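CcbJ (Streptomyces caelestis, PDB 4HGZ) probably transfers a methyl group from S-adenosyl-L-methionine to a nitrogen atom of its substrate. Local coordinates at residues L208-I213 with F224-R229; G181-T186 with E197-D202; N138-L143 with V168-P173. All blocks are in the same frame, centred on the assembly; numbering follows the deposited sequence.

Contact 1: residues L208-I213 with F224-R229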
loop_
_atom_site.group_PDB
_atom_site.type_symbol
_atom_site.label_atom_id
_atom_site.label_comp_id
_atom_site.label_asym_id
_atom_site.label_seq_id
_atom_site.Cartn_x
_atom_site.Cartn_y
_atom_site.Cartn_z
ATOM N N LEU C 208 16.854 3.721 13.115
ATOM C CA LEU C 208 16.752 4.507 11.894
ATOM C C LEU C 208 18.099 5.156 11.627
ATOM O O LEU C 208 18.729 5.719 12.530
ATOM C CB LEU C 208 15.705 5.600 12.034
ATOM C CG LEU C 208 14.260 5.159 12.034
ATOM C CD1 LEU C 208 13.439 6.250 12.691
ATOM C CD2 LEU C 208 13.810 4.889 10.596
ATOM N N SER C 209 18.535 5.068 10.383
ATOM C CA SER C 209 19.735 5.737 9.947
ATOM C C SER C 209 19.368 6.508 8.678
ATOM O O SER C 209 18.906 5.931 7.694
ATOM C CB SER C 209 20.832 4.715 9.677
ATOM O OG SER C 209 21.958 5.334 9.082
ATOM N N ALA C 210 19.557 7.818 8.712
ATOM C CA ALA C 210 19.068 8.664 7.642
ATOM C C ALA C 210 20.030 9.796 7.302
ATOM O O ALA C 210 20.883 10.168 8.099
ATOM C CB ALA C 210 17.719 9.232 8.021
ATOM N N HIS C 211 19.883 10.314 6.092
ATOM C CA HIS C 211 20.473 11.581 5.705
ATOM C C HIS C 211 19.363 12.569 5.415
ATOM O O HIS C 211 18.427 12.270 4.665
ATOM C CB HIS C 211 21.283 11.428 4.428
ATOM C CG HIS C 211 22.631 10.827 4.638
ATOM N ND1 HIS C 211 23.795 11.509 4.362
ATOM C CD2 HIS C 211 23.003 9.613 5.097
ATOM C CE1 HIS C 211 24.828 10.737 4.638
ATOM N NE2 HIS C 211 24.376 9.580 5.085
ATOM N N HIS C 212 19.458 13.750 6.005
ATOM C CA HIS C 212 18.666 14.858 5.524
ATOM C C HIS C 212 19.463 15.441 4.365
ATOM O O HIS C 212 20.632 15.776 4.526
ATOM C CB HIS C 212 18.442 15.892 6.628
ATOM C CG HIS C 212 17.609 17.061 6.197
ATOM N ND1 HIS C 212 16.246 17.124 6.404
ATOM C CD2 HIS C 212 17.946 18.211 5.559
ATOM C CE1 HIS C 212 15.781 18.260 5.911
ATOM N NE2 HIS C 212 16.792 18.938 5.394
ATOM N N ILE C 213 18.838 15.532 3.196
ATOM C CA ILE C 213 19.494 16.023 1.979
ATOM C C ILE C 213 18.949 17.378 1.531
ATOM O O ILE C 213 17.737 17.584 1.491
ATOM C CB ILE C 213 19.270 15.042 0.821
ATOM C CG1 ILE C 213 19.659 13.631 1.254
ATOM C CG2 ILE C 213 20.042 15.478 -0.406
ATOM C CD1 ILE C 213 19.244 12.568 0.263
ATOM N N PHE C 224 23.027 15.645 5.811
ATOM C CA PHE C 224 23.051 15.725 7.270
ATOM C C PHE C 224 22.621 14.390 7.866
ATOM O O PHE C 224 21.437 14.118 7.996
ATOM C CB PHE C 224 22.154 16.868 7.758
ATOM C CG PHE C 224 22.575 18.226 7.250
ATOM C CD1 PHE C 224 23.485 18.998 7.959
ATOM C CD2 PHE C 224 22.074 18.721 6.052
ATOM C CE1 PHE C 224 23.887 20.254 7.489
ATOM C CE2 PHE C 224 22.473 19.973 5.577
ATOM C CZ PHE C 224 23.379 20.740 6.300
ATOM N N PRO C 225 23.597 13.540 8.198
ATOM C CA PRO C 225 23.354 12.192 8.695
ATOM C C PRO C 225 22.821 12.184 10.115
ATOM O O PRO C 225 23.173 13.045 10.925
ATOM C CB PRO C 225 24.749 11.559 8.697
ATOM C CG PRO C 225 25.596 12.448 7.847
ATOM C CD PRO C 225 25.030 13.813 8.024
ATOM N N TYR C 226 21.983 11.202 10.417
ATOM C CA TYR C 226 21.584 10.973 11.790
ATOM C C TYR C 226 21.167 9.509 12.040
ATOM O O TYR C 226 20.986 8.734 11.107
ATOM C CB TYR C 226 20.527 12.005 12.238
ATOM C CG TYR C 226 19.148 11.820 11.649
ATOM C CD1 TYR C 226 18.206 11.034 12.290
ATOM C CD2 TYR C 226 18.786 12.436 10.455
ATOM C CE1 TYR C 226 16.950 10.858 11.763
ATOM C CE2 TYR C 226 17.521 12.265 9.919
ATOM C CZ TYR C 226 16.609 11.475 10.578
ATOM O OH TYR C 226 15.345 11.284 10.064
ATOM N N ARG C 227 21.053 9.132 13.305
ATOM C CA ARG C 227 20.733 7.767 13.672
ATOM C C ARG C 227 19.910 7.797 14.937
ATOM O O ARG C 227 20.233 8.528 15.855
ATOM C CB ARG C 227 22.003 6.957 13.950
ATOM C CG ARG C 227 22.924 6.760 12.760
ATOM C CD ARG C 227 24.097 5.847 13.109
ATOM N NE ARG C 227 24.917 5.547 11.935
ATOM C CZ ARG C 227 24.847 4.417 11.231
ATOM N NH1 ARG C 227 23.998 3.456 11.581
ATOM N NH2 ARG C 227 25.631 4.243 10.173
ATOM N N LEU C 228 18.845 7.003 14.977
ATOM C CA LEU C 228 18.040 6.855 16.181
ATOM C C LEU C 228 17.924 5.379 16.536
ATOM O O LEU C 228 17.972 4.520 15.662
ATOM C CB LEU C 228 16.627 7.415 15.959
ATOM C CG LEU C 228 16.508 8.855 15.473
ATOM C CD1 LEU C 228 15.089 9.139 15.045
ATOM C CD2 LEU C 228 16.962 9.847 16.538
ATOM N N ARG C 229 17.777 5.086 17.818
ATOM C CA ARG C 229 17.191 3.818 18.207
ATOM C C ARG C 229 15.942 4.162 18.965
ATOM O O ARG C 229 16.023 4.785 20.023
ATOM C CB ARG C 229 18.089 2.940 19.103
ATOM C CG ARG C 229 17.527 1.521 19.112
ATOM C CD ARG C 229 17.631 0.769 20.422
ATOM N NE ARG C 229 16.681 1.179 21.452
ATOM C CZ ARG C 229 15.819 0.359 22.050
ATOM N NH1 ARG C 229 15.752 -0.922 21.708
ATOM N NH2 ARG C 229 15.021 0.825 22.998
#
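The phenol ring of Tyr226 lies with one face against the methyl group of Ala210, a CH-pi contact that puts Ala210 CB 3.9 Å from the Tyr226 ring centroid. The two residues are an antiparallel hydrogen-bonded pair in the beta hairpin of strands 207-216 and 221-229, the last two strands of a four-stranded sheet. On the other face of the sheet, which carries Ser209, His211, Pro225 and Arg227, a second CH-pi contact forms: the proline ring sits over one face of the imidazole, Pro225 CG being 4.1 Å from the His211 ring centroid. Next to it the guanidinium of Arg227 has Ser209 OG above its centre, 3.7 Å from Arg227 CZ, reached by a side chain extended from CG to NE. Edges do the touching in the pair His212 and Phe224, where Phe224 CD2 meets the rim of the imidazole near its plane and also lies 3.6 Å from the carbonyl oxygen His212 O.

Tyr226 CG stands between the backbone N and the carbonyl carbon (chi1 73°), which folds the ring back over the neighbouring strand and onto Ala210. From there its hydroxyl bonds Glu197 on strand 193-202, while His212 NE2 bonds His195. The face carrying Ser209, His211 and Pro225 packs against Leu189, Glu190 and Asp191 of the second subunit.

Beneath the side chains, Leu208 with Leu228, Ala210 with Tyr226 and His212 with Phe224 each exchange two N-H...O bonds, the shortest running 2.7 Å from Phe224 N to His212 O. The alternate pairs add CA-H...O contacts, as from Arg227 CA to Leu208 O at 3.1 Å. On the Tyr226 side of the sheet, methyl meets methyl where Leu208 CD1 lies 4.1 Å from Leu228 CD1.

Contact 2: residues G181-T186 with E197-D202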
loop_
_atom_site.group_PDB
_atom_site.type_symbol
_atom_site.label_atom_id
_atom_site.label_comp_id
_atom_site.label_asym_id
_atom_site.label_seq_id
_atom_site.Cartn_x
_atom_site.Cartn_y
_atom_site.Cartn_z
ATOM N N GLY C 181 12.959 -1.306 5.862
ATOM C CA GLY C 181 14.013 -1.186 4.875
ATOM C C GLY C 181 14.256 0.250 4.494
ATOM O O GLY C 181 14.100 1.158 5.315
ATOM N N ASN C 182 14.623 0.450 3.234
ATOM C CA ASN C 182 15.002 1.756 2.733
ATOM C C ASN C 182 13.814 2.588 2.249
ATOM O O ASN C 182 12.912 2.064 1.618
ATOM C CB ASN C 182 16.024 1.583 1.604
ATOM C CG ASN C 182 17.273 0.835 2.057
ATOM O OD1 ASN C 182 17.441 0.546 3.239
ATOM N ND2 ASN C 182 18.155 0.527 1.117
ATOM N N THR C 183 13.809 3.885 2.552
ATOM C CA THR C 183 12.826 4.788 1.960
ATOM C C THR C 183 13.499 6.064 1.450
ATOM O O THR C 183 14.627 6.390 1.835
ATOM C CB THR C 183 11.733 5.188 2.967
ATOM O OG1 THR C 183 12.327 5.931 4.036
ATOM C CG2 THR C 183 11.046 3.958 3.546
ATOM N N PHE C 184 12.803 6.773 0.569
ATOM C CA PHE C 184 13.232 8.100 0.137
ATOM C C PHE C 184 12.008 8.993 0.002
ATOM O O PHE C 184 11.004 8.600 -0.590
ATOM C CB PHE C 184 13.982 8.050 -1.189
ATOM C CG PHE C 184 14.652 9.365 -1.554
ATOM C CD1 PHE C 184 15.954 9.637 -1.150
ATOM C CD2 PHE C 184 13.976 10.327 -2.296
ATOM C CE1 PHE C 184 16.568 10.828 -1.484
ATOM C CE2 PHE C 184 14.590 11.526 -2.639
ATOM C CZ PHE C 184 15.883 11.780 -2.225
ATOM N N GLY C 185 12.077 10.189 0.563
ATOM C CA GLY C 185 10.893 11.037 0.605
ATOM C C GLY C 185 11.208 12.509 0.518
ATOM O O GLY C 185 12.349 12.925 0.700
ATOM N N THR C 186 10.185 13.296 0.217
ATOM C CA THR C 186 10.304 14.742 0.183
ATOM C C THR C 186 9.979 15.292 1.568
ATOM O O THR C 186 8.918 15.003 2.122
ATOM C CB THR C 186 9.324 15.347 -0.845
ATOM O OG1 THR C 186 9.785 15.057 -2.176
ATOM C CG2 THR C 186 9.203 16.869 -0.651
ATOM N N GLU C 197 14.818 13.266 2.249
ATOM C CA GLU C 197 15.352 12.353 3.254
ATOM C C GLU C 197 15.529 10.971 2.679
ATOM O O GLU C 197 14.614 10.433 2.059
ATOM C CB GLU C 197 14.431 12.274 4.468
ATOM C CG GLU C 197 14.967 11.376 5.554
ATOM C CD GLU C 197 14.353 11.673 6.912
ATOM O OE1 GLU C 197 13.235 11.184 7.178
ATOM O OE2 GLU C 197 14.997 12.391 7.713
ATOM N N ALA C 198 16.726 10.419 2.858
ATOM C CA ALA C 198 16.990 9.026 2.526
ATOM C C ALA C 198 17.183 8.302 3.843
ATOM O O ALA C 198 17.878 8.797 4.741
ATOM C CB ALA C 198 18.220 8.894 1.652
ATOM N N SER C 199 16.559 7.139 3.968
ATOM C CA SER C 199 16.447 6.501 5.269
ATOM C C SER C 199 16.584 4.974 5.215
ATOM O O SER C 199 16.227 4.335 4.217
ATOM C CB SER C 199 15.124 6.919 5.912
ATOM O OG SER C 199 14.907 6.257 7.136
ATOM N N LYS C 200 17.129 4.401 6.284
ATOM C CA LYS C 200 17.204 2.940 6.424
ATOM C C LYS C 200 16.598 2.553 7.756
ATOM O O LYS C 200 16.997 3.062 8.796
ATOM C CB LYS C 200 18.642 2.439 6.350
ATOM C CG LYS C 200 19.262 2.543 4.976
ATOM C CD LYS C 200 20.759 2.276 5.025
ATOM C CE LYS C 200 21.064 0.860 5.451
ATOM N NZ LYS C 200 22.519 0.585 5.374
ATOM N N HIS C 201 15.606 1.676 7.720
ATOM C CA HIS C 201 14.906 1.300 8.930
ATOM C C HIS C 201 15.059 -0.181 9.152
ATOM O O HIS C 201 14.823 -0.974 8.249
ATOM C CB HIS C 201 13.427 1.671 8.832
ATOM C CG HIS C 201 12.601 1.214 9.994
ATOM N ND1 HIS C 201 11.380 0.592 9.841
ATOM C CD2 HIS C 201 12.820 1.283 11.330
ATOM C CE1 HIS C 201 10.882 0.302 11.029
ATOM N NE2 HIS C 201 11.739 0.704 11.951
ATOM N N ASP C 202 15.471 -0.549 10.357
ATOM C CA ASP C 202 15.535 -1.943 10.744
ATOM C C ASP C 202 14.603 -2.143 11.926
ATOM O O ASP C 202 14.929 -1.791 13.058
ATOM C CB ASP C 202 16.969 -2.342 11.090
ATOM C CG ASP C 202 17.068 -3.753 11.643
ATOM O OD1 ASP C 202 16.063 -4.276 12.174
ATOM O OD2 ASP C 202 18.165 -4.334 11.550
HETATM O O HOH W 1 12.584 8.836 4.338
#
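Glu197 O is approached from several directions: Gly185 N donates a hydrogen bond of 3.0 Å to Glu197 O, water 1 adds a weak one, and Phe184 CA brings a CA-H...O contact at 3.3 Å from the same oxygen. The Phe184 ring also turns a face to it. This belongs to an antiparallel beta hairpin, strands 181-189 and 193-202, in which Gly181 with His201, Thr183 with Ser199 and Gly185 with Glu197 are the hydrogen-bonded pairs. On the face of Thr183 and Ser199, Thr183 OG1 lies 2.9 Å from the oxygen of water 1 and 3.5 Å from Ser199 CB.

The other face carries Asn182, Phe184, Ala198 and Lys200. With CG anti to the backbone N (chi1 -170°), the Phe184 ring swings to strand 193-202, where its rim at Phe184 CD1 meets Ala198 CB at 3.7 Å. This face joins the second subunit: Lys200 NZ forms a salt bridge with its Glu188, Asn182 ND2 bonds its Thr186 O, and Phe184 of that subunit meets this Phe184 ring edge-to-face. Asn182 and Lys200 run side by side in the same direction, with Asn182 OD1 against the aliphatic Lys200 CG.

Contact 3: residues N138-L143 with V168-P173; sequences NTLFCL and VQCLNP
Two direct hydrogen bonds tie Asn138 to strand 164-171, one through its backbone and one through its side chain. Asn138 N donates to Gln169 O at 3.0 Å, approaching nearly in line with the carbonyl. The amide oxygen then reaches further along the strand and takes the backbone N-H of Leu171, with Asn138 OD1 2.8 Å from Leu171 N and the donor in the plane of the side-chain carbonyl. CG of Asn138 lies beside its own backbone N (chi1 -65°), which swings the amide toward the strand although CB points from it.

Water 2 adds an indirect link to the same carbonyl: it accepts from Leu140 N and donates to Gln169 O, 2.9 Å from the water oxygen. Gln169 O thus takes two hydrogen bonds here, one from Asn138 N and one from the water.

The 138-143 loop follows strand 130-135 and leads into helix 146-159, so the contact spans a beta-alpha-beta crossover of the Rossmann-like methyltransferase fold, with strand order 3-2-1-4-5-7-6. Its location is close to the cofactor pocket: the Gln169 side chain lies near Arg75, a residue of the S-adenosyl-L-homocysteine site, which is empty of that ligand in this chain.

Sulfur meets ring where Cys170 SG stands over one face of Phe141, 3.9 Å from the ring centroid and displaced toward the rim. At the edge of the same ring, in its plane, lies the backbone oxygen Leu171 O, 3.7 Å from Phe141 CE2.

Apolar contacts flank these groups. Phe141 CD2 approaches Leu171 CG, and Leu140, packed on Leu236 of helix 233-242, sets its CD2 4.2 Å from Val168 CG1.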
loop_
_atom_site.group_PDB
_atom_site.type_symbol
_atom_site.label_atom_id
_atom_site.label_comp_id
_atom_site.label_asym_id
_atom_site.label_seq_id
_atom_site.Cartn_x
_atom_site.Cartn_y
_atom_site.Cartn_z
ATOM N N ASN C 138 13.283 13.543 20.205
ATOM C CA ASN C 138 14.078 12.331 19.990
ATOM C C ASN C 138 15.477 12.318 20.577
ATOM O O ASN C 138 16.293 11.480 20.202
ATOM C CB ASN C 138 14.156 11.990 18.501
ATOM C CG ASN C 138 12.806 11.640 17.920
ATOM O OD1 ASN C 138 11.969 11.037 18.586
ATOM N ND2 ASN C 138 12.583 12.024 16.678
ATOM N N THR C 139 15.772 13.222 21.500
ATOM C CA THR C 139 17.115 13.252 22.058
ATOM C C THR C 139 17.453 11.916 22.728
ATOM O O THR C 139 18.524 11.347 22.516
ATOM C CB THR C 139 17.316 14.418 23.023
ATOM O OG1 THR C 139 17.468 15.619 22.265
ATOM C CG2 THR C 139 18.587 14.220 23.847
ATOM N N LEU C 140 16.527 11.401 23.521
ATOM C CA LEU C 140 16.771 10.135 24.186
ATOM C C LEU C 140 17.109 9.062 23.176
ATOM O O LEU C 140 17.915 8.182 23.461
ATOM C CB LEU C 140 15.546 9.706 24.988
ATOM C CG LEU C 140 15.666 8.339 25.653
ATOM C CD1 LEU C 140 16.728 8.380 26.716
ATOM C CD2 LEU C 140 14.311 7.933 26.241
ATOM N N PHE C 141 16.479 9.111 22.002
ATOM C CA PHE C 141 16.661 8.040 21.010
ATOM C C PHE C 141 17.941 8.218 20.204
ATOM O O PHE C 141 18.178 7.496 19.238
ATOM C CB PHE C 141 15.457 7.930 20.071
ATOM C CG PHE C 141 14.202 7.415 20.736
ATOM C CD1 PHE C 141 14.249 6.820 21.989
ATOM C CD2 PHE C 141 12.975 7.500 20.094
ATOM C CE1 PHE C 141 13.082 6.335 22.597
ATOM C CE2 PHE C 141 11.804 7.015 20.696
ATOM C CZ PHE C 141 11.858 6.431 21.944
ATOM N N CYS C 142 18.752 9.194 20.591
ATOM C CA CYS C 142 20.060 9.417 19.963
ATOM C C CYS C 142 21.086 8.450 20.528
ATOM O O CYS C 142 22.108 8.186 19.909
ATOM C CB CYS C 142 20.534 10.858 20.193
ATOM S SG CYS C 142 19.644 12.060 19.155
ATOM N N LEU C 143 20.803 7.931 21.718
ATOM C CA LEU C 143 21.616 6.894 22.318
ATOM C C LEU C 143 21.293 5.577 21.616
ATOM O O LEU C 143 20.148 5.128 21.610
ATOM C CB LEU C 143 21.312 6.822 23.807
ATOM C CG LEU C 143 21.634 8.151 24.500
ATOM C CD1 LEU C 143 21.107 8.209 25.919
ATOM C CD2 LEU C 143 23.129 8.375 24.474
ATOM N N VAL C 168 10.281 13.275 28.397
ATOM C CA VAL C 168 10.855 12.983 27.089
ATOM C C VAL C 168 9.790 13.152 26.022
ATOM O O VAL C 168 8.605 12.973 26.278
ATOM C CB VAL C 168 11.375 11.518 26.971
ATOM C CG1 VAL C 168 12.319 11.184 28.100
ATOM C CG2 VAL C 168 10.231 10.560 26.981
ATOM N N GLN C 169 10.226 13.484 24.820
ATOM C CA GLN C 169 9.362 13.539 23.683
ATOM C C GLN C 169 10.003 12.694 22.615
ATOM O O GLN C 169 11.110 12.993 22.167
ATOM C CB GLN C 169 9.250 14.976 23.198
ATOM C CG GLN C 169 8.606 15.125 21.826
ATOM C CD GLN C 169 8.643 16.550 21.354
ATOM O OE1 GLN C 169 9.713 17.168 21.262
ATOM N NE2 GLN C 169 7.466 17.099 21.073
ATOM N N CYS C 170 9.305 11.646 22.197
ATOM C CA CYS C 170 9.866 10.654 21.285
ATOM C C CYS C 170 8.891 10.277 20.187
ATOM O O CYS C 170 7.687 10.279 20.397
ATOM C CB CYS C 170 10.197 9.374 22.050
ATOM S SG CYS C 170 11.172 9.589 23.502
ATOM N N LEU C 171 9.419 9.912 19.025
ATOM C CA LEU C 171 8.584 9.382 17.958
ATOM C C LEU C 171 7.844 8.147 18.451
ATOM O O LEU C 171 8.373 7.359 19.232
ATOM C CB LEU C 171 9.427 9.053 16.727
ATOM C CG LEU C 171 10.401 7.884 16.838
ATOM C CD1 LEU C 171 9.713 6.609 16.394
ATOM C CD2 LEU C 171 11.626 8.146 15.978
ATOM N N ASN C 172 6.605 8.001 18.004
ATOM C CA ASN C 172 5.738 6.903 18.413
ATOM C C ASN C 172 5.587 5.966 17.219
ATOM O O ASN C 172 4.883 6.275 16.263
ATOM C CB ASN C 172 4.387 7.486 18.825
ATOM C CG ASN C 172 3.331 6.422 19.104
ATOM O OD1 ASN C 172 3.545 5.502 19.895
ATOM N ND2 ASN C 172 2.160 6.576 18.476
ATOM N N PRO C 173 6.290 4.829 17.257
ATOM C CA PRO C 173 6.422 3.944 16.097
ATOM C C PRO C 173 5.081 3.557 15.449
ATOM O O PRO C 173 4.950 3.644 14.223
ATOM C CB PRO C 173 7.135 2.719 16.668
ATOM C CG PRO C 173 7.848 3.219 17.869
ATOM C CD PRO C 173 7.018 4.324 18.431
HETATM O O HOH W 2 13.579 12.220 23.482
#

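Contacts 1 and 2 are successive hairpins of one four-stranded antiparallel sheet, joined where strands 193-202 and 207-216 run side by side: Ser209 O bonds Lys200 N, and Ile213 CD1 packs 3.6 Å from Phe184 CE1. Both are partly buried, with faces against the second subunit, and both rest on regular ladders of backbone bonds. Contact 3 is fully buried near the centre of the chain, where a loop packs on a strand of the mixed methyltransferase sheet, and relies on one asparagine, a water and a sulfur-aromatic contact. It reaches contact 1 through the bond from Arg229 N to Phe141 O and through Leu228 on Leu171. Contacts 2 and 3 do not touch; the nearest atoms of contacts 2 and 3 are about 7 Å apart.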